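Local coordinates for citrate lyase subunit beta-like protein (Mycobacterium tuberculosis H37Rv, PDB 6AQ4) that is a magnesium-binding lyase of the HpcH/HpaI aldolase family that binds citramalyl-CoA and may play a role in fatty acid biosynthesis, at residues M9-A14 with R68-I73. Numbering follows the deposited sequence. Where two conformers were deposited one is given.
Sequences MNLRAA and RTVVRI. With CQM (Citramalyl-CoA), chain L.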
# COMPACT_ATOMS: atom_id res chain seq x y z
N MET B 9 19.46 -20.43 14.79
CA MET B 9 19.50 -19.41 15.84
C MET B 9 18.12 -19.00 16.35
O MET B 9 17.23 -18.67 15.56
CB MET B 9 20.27 -18.17 15.37
CG MET B 9 20.28 -17.03 16.38
SD MET B 9 21.78 -16.03 16.36
CE MET B 9 21.42 -14.84 15.09
N ASN B 10 17.95 -19.01 17.67
CA ASN B 10 16.67 -18.71 18.29
C ASN B 10 16.42 -17.21 18.39
O ASN B 10 16.35 -16.65 19.49
CB ASN B 10 16.57 -19.36 19.67
CG ASN B 10 15.15 -19.39 20.21
OD1 ASN B 10 14.20 -19.03 19.51
ND2 ASN B 10 15.00 -19.84 21.45
N LEU B 11 16.29 -16.56 17.24
CA LEU B 11 16.09 -15.12 17.19
C LEU B 11 14.70 -14.74 17.68
O LEU B 11 14.54 -13.75 18.39
CB LEU B 11 16.32 -14.59 15.78
CG LEU B 11 17.78 -14.49 15.34
CD1 LEU B 11 17.89 -14.11 13.87
CD2 LEU B 11 18.54 -13.49 16.22
N ARG B 12 13.71 -15.55 17.31
CA ARG B 12 12.33 -15.26 17.66
C ARG B 12 12.10 -15.19 19.16
O ARG B 12 11.16 -14.55 19.63
CB ARG B 12 11.39 -16.29 17.02
CG ARG B 12 9.93 -15.85 16.96
CD ARG B 12 9.12 -16.80 16.09
NE ARG B 12 9.60 -16.83 14.71
CZ ARG B 12 9.05 -16.14 13.71
NH1 ARG B 12 8.00 -15.36 13.94
NH2 ARG B 12 9.56 -16.23 12.48
N ALA B 13 12.97 -15.84 19.92
CA ALA B 13 12.87 -15.82 21.38
C ALA B 13 14.00 -15.00 22.00
O ALA B 13 14.59 -15.41 22.99
CB ALA B 13 12.86 -17.23 21.93
N ALA B 14 14.29 -13.85 21.41
CA ALA B 14 15.41 -13.03 21.87
C ALA B 14 14.98 -11.75 22.58
O ALA B 14 15.72 -11.21 23.41
CB ALA B 14 16.33 -12.70 20.70
N ARG B 68 23.09 -13.86 20.02
CA ARG B 68 22.43 -12.57 20.20
C ARG B 68 23.09 -11.49 19.35
O ARG B 68 23.06 -10.31 19.68
CB ARG B 68 22.45 -12.16 21.68
CG ARG B 68 21.72 -13.13 22.60
CD ARG B 68 20.32 -13.44 22.07
NE ARG B 68 19.74 -14.62 22.70
CZ ARG B 68 18.76 -15.35 22.18
NH1 ARG B 68 18.23 -15.02 21.00
NH2 ARG B 68 18.29 -16.41 22.83
N THR B 69 23.66 -11.91 18.23
CA THR B 69 24.42 -10.98 17.39
C THR B 69 24.26 -11.29 15.91
O THR B 69 24.46 -12.42 15.47
CB THR B 69 25.92 -10.98 17.77
OG1 THR B 69 26.05 -10.72 19.18
CG2 THR B 69 26.69 -9.91 16.99
N VAL B 70 23.85 -10.28 15.15
CA VAL B 70 23.76 -10.38 13.70
C VAL B 70 24.80 -9.42 13.12
O VAL B 70 25.18 -8.44 13.77
CB VAL B 70 22.33 -10.01 13.20
CG1 VAL B 70 22.29 -9.88 11.68
CG2 VAL B 70 21.32 -11.06 13.66
N VAL B 71 25.30 -9.71 11.93
CA VAL B 71 26.29 -8.82 11.31
C VAL B 71 25.72 -8.24 10.04
O VAL B 71 25.39 -8.98 9.12
CB VAL B 71 27.60 -9.57 10.97
CG1 VAL B 71 28.57 -8.64 10.24
CG2 VAL B 71 28.25 -10.15 12.23
N ARG B 72 25.58 -6.91 9.97
CA ARG B 72 25.16 -6.33 8.70
C ARG B 72 26.36 -6.23 7.76
O ARG B 72 27.31 -5.49 8.03
CB ARG B 72 24.49 -4.96 8.84
CG ARG B 72 23.90 -4.50 7.50
CD ARG B 72 22.90 -3.33 7.65
NE ARG B 72 23.56 -2.08 8.00
CZ ARG B 72 23.00 -0.88 7.90
NH1 ARG B 72 21.76 -0.77 7.44
NH2 ARG B 72 23.69 0.21 8.25
N ILE B 73 26.33 -7.00 6.68
CA ILE B 73 27.37 -6.94 5.67
C ILE B 73 27.00 -5.90 4.63
O ILE B 73 25.94 -5.27 4.72
CB ILE B 73 27.57 -8.30 5.01
CG1 ILE B 73 26.25 -8.79 4.40
CG2 ILE B 73 28.06 -9.31 6.02
CD1 ILE B 73 26.37 -10.19 3.77
C2 CQM L . 19.37 3.31 8.28
C4 CQM L . 18.14 3.19 6.17
C6 CQM L . 17.94 1.35 7.95
P2A CQM L . 27.39 9.19 20.54
O5A CQM L . 28.51 8.61 21.37
O4A CQM L . 27.83 10.48 19.87
O3A CQM L . 26.09 9.44 21.38
O6A CQM L . 27.02 8.17 19.37
P1A CQM L . 26.10 9.48 22.96
O1A CQM L . 24.68 9.74 23.44
O2A CQM L . 27.06 10.59 23.43
O5B CQM L . 26.58 8.10 23.54
C5B CQM L . 26.66 7.95 24.93
C4B CQM L . 26.91 6.53 25.43
O4B CQM L . 26.20 5.66 24.63
C3B CQM L . 28.30 6.13 25.25
O3B CQM L . 28.61 5.14 26.18
C2B CQM L . 28.26 5.56 23.98
O2B CQM L . 29.48 4.98 23.64
C1B CQM L . 27.03 4.75 24.00
P3B CQM L . 29.34 5.54 27.54
O7A CQM L . 29.72 4.29 28.31
O8A CQM L . 28.41 6.40 28.39
O9A CQM L . 30.58 6.33 27.18
N9A CQM L . 26.46 4.39 22.69
C4A CQM L . 26.43 3.16 22.15
N3A CQM L . 26.85 1.95 22.55
C2A CQM L . 26.67 0.88 21.77
N1A CQM L . 26.07 0.99 20.57
C6A CQM L . 25.63 2.17 20.12
C5A CQM L . 25.80 3.30 20.91
N7A CQM L . 25.48 4.59 20.75
C8A CQM L . 25.88 5.26 21.84
N6A CQM L . 24.98 2.32 18.84
CBP CQM L . 25.91 7.67 17.26
CCP CQM L . 26.21 8.65 18.34
CDP CQM L . 27.09 7.66 16.33
CEP CQM L . 24.63 8.11 16.51
CAP CQM L . 25.72 6.31 17.91
OAP CQM L . 24.55 6.25 18.69
C9P CQM L . 25.61 5.16 16.91
O9P CQM L . 26.59 4.78 16.29
N8P CQM L . 24.34 4.52 16.68
C7P CQM L . 24.25 3.46 15.72
C6P CQM L . 24.68 3.89 14.31
C5P CQM L . 24.41 2.84 13.27
O5P CQM L . 24.68 1.68 13.52
N4P CQM L . 23.85 3.23 12.00
C3P CQM L . 23.54 2.22 10.99
C2P CQM L . 22.10 1.78 11.12
S1P CQM L . 20.86 3.02 10.70
C1 CQM L . 20.75 3.00 8.88
O2 CQM L . 21.75 2.75 8.13
C3 CQM L . 18.86 2.35 7.24
O7 CQM L . 19.94 1.68 6.68
O3 CQM L . 18.66 3.43 5.01
O4 CQM L . 17.01 3.69 6.43
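The guanidinium of Arg68 gives a hydrogen bond from NH1 to the backbone O of Asn10, 2.9 Å long and nearly straight at the hydrogen (166°). The oxygen lies at the edge of the guanidinium, in its plane. The donor, however, sits above the carbonyl plane and not on a lone pair. The CB of Arg68 points away from residues 9-14, and a bend at chi2 (-50°) helps bring the chain back to them. The CA of Ala14 lies over one face of the guanidinium. Asn10 is the centre of an inverse gamma turn, and a type I beta turn runs from Leu11 to Ala14. Arg68 thus bonds to a carbonyl within a run of turns. The rest of the contact is mainly apolar. Met9 puts its terminal CE 3.9 Å from Thr69 O. In one of the two conformers of Val70, the same CE lies 4.0 Å from Val70 CG2. Leu11 CD2 reaches that methyl more loosely, at 4.5 Å. Thr95 of the next strand also touches Met9 and Val70. At the far end of the strand Arg72 donates two hydrogen bonds to citramalyl-CoA, NH1 to O7 (3.1 Å) and NH2 to O2 (3.2 Å). Asp42 forms a salt bridge with Arg72 NE. The N-terminal segment thus packs at the start of the third strand of a TIM barrel, whose other end carries the substrate site.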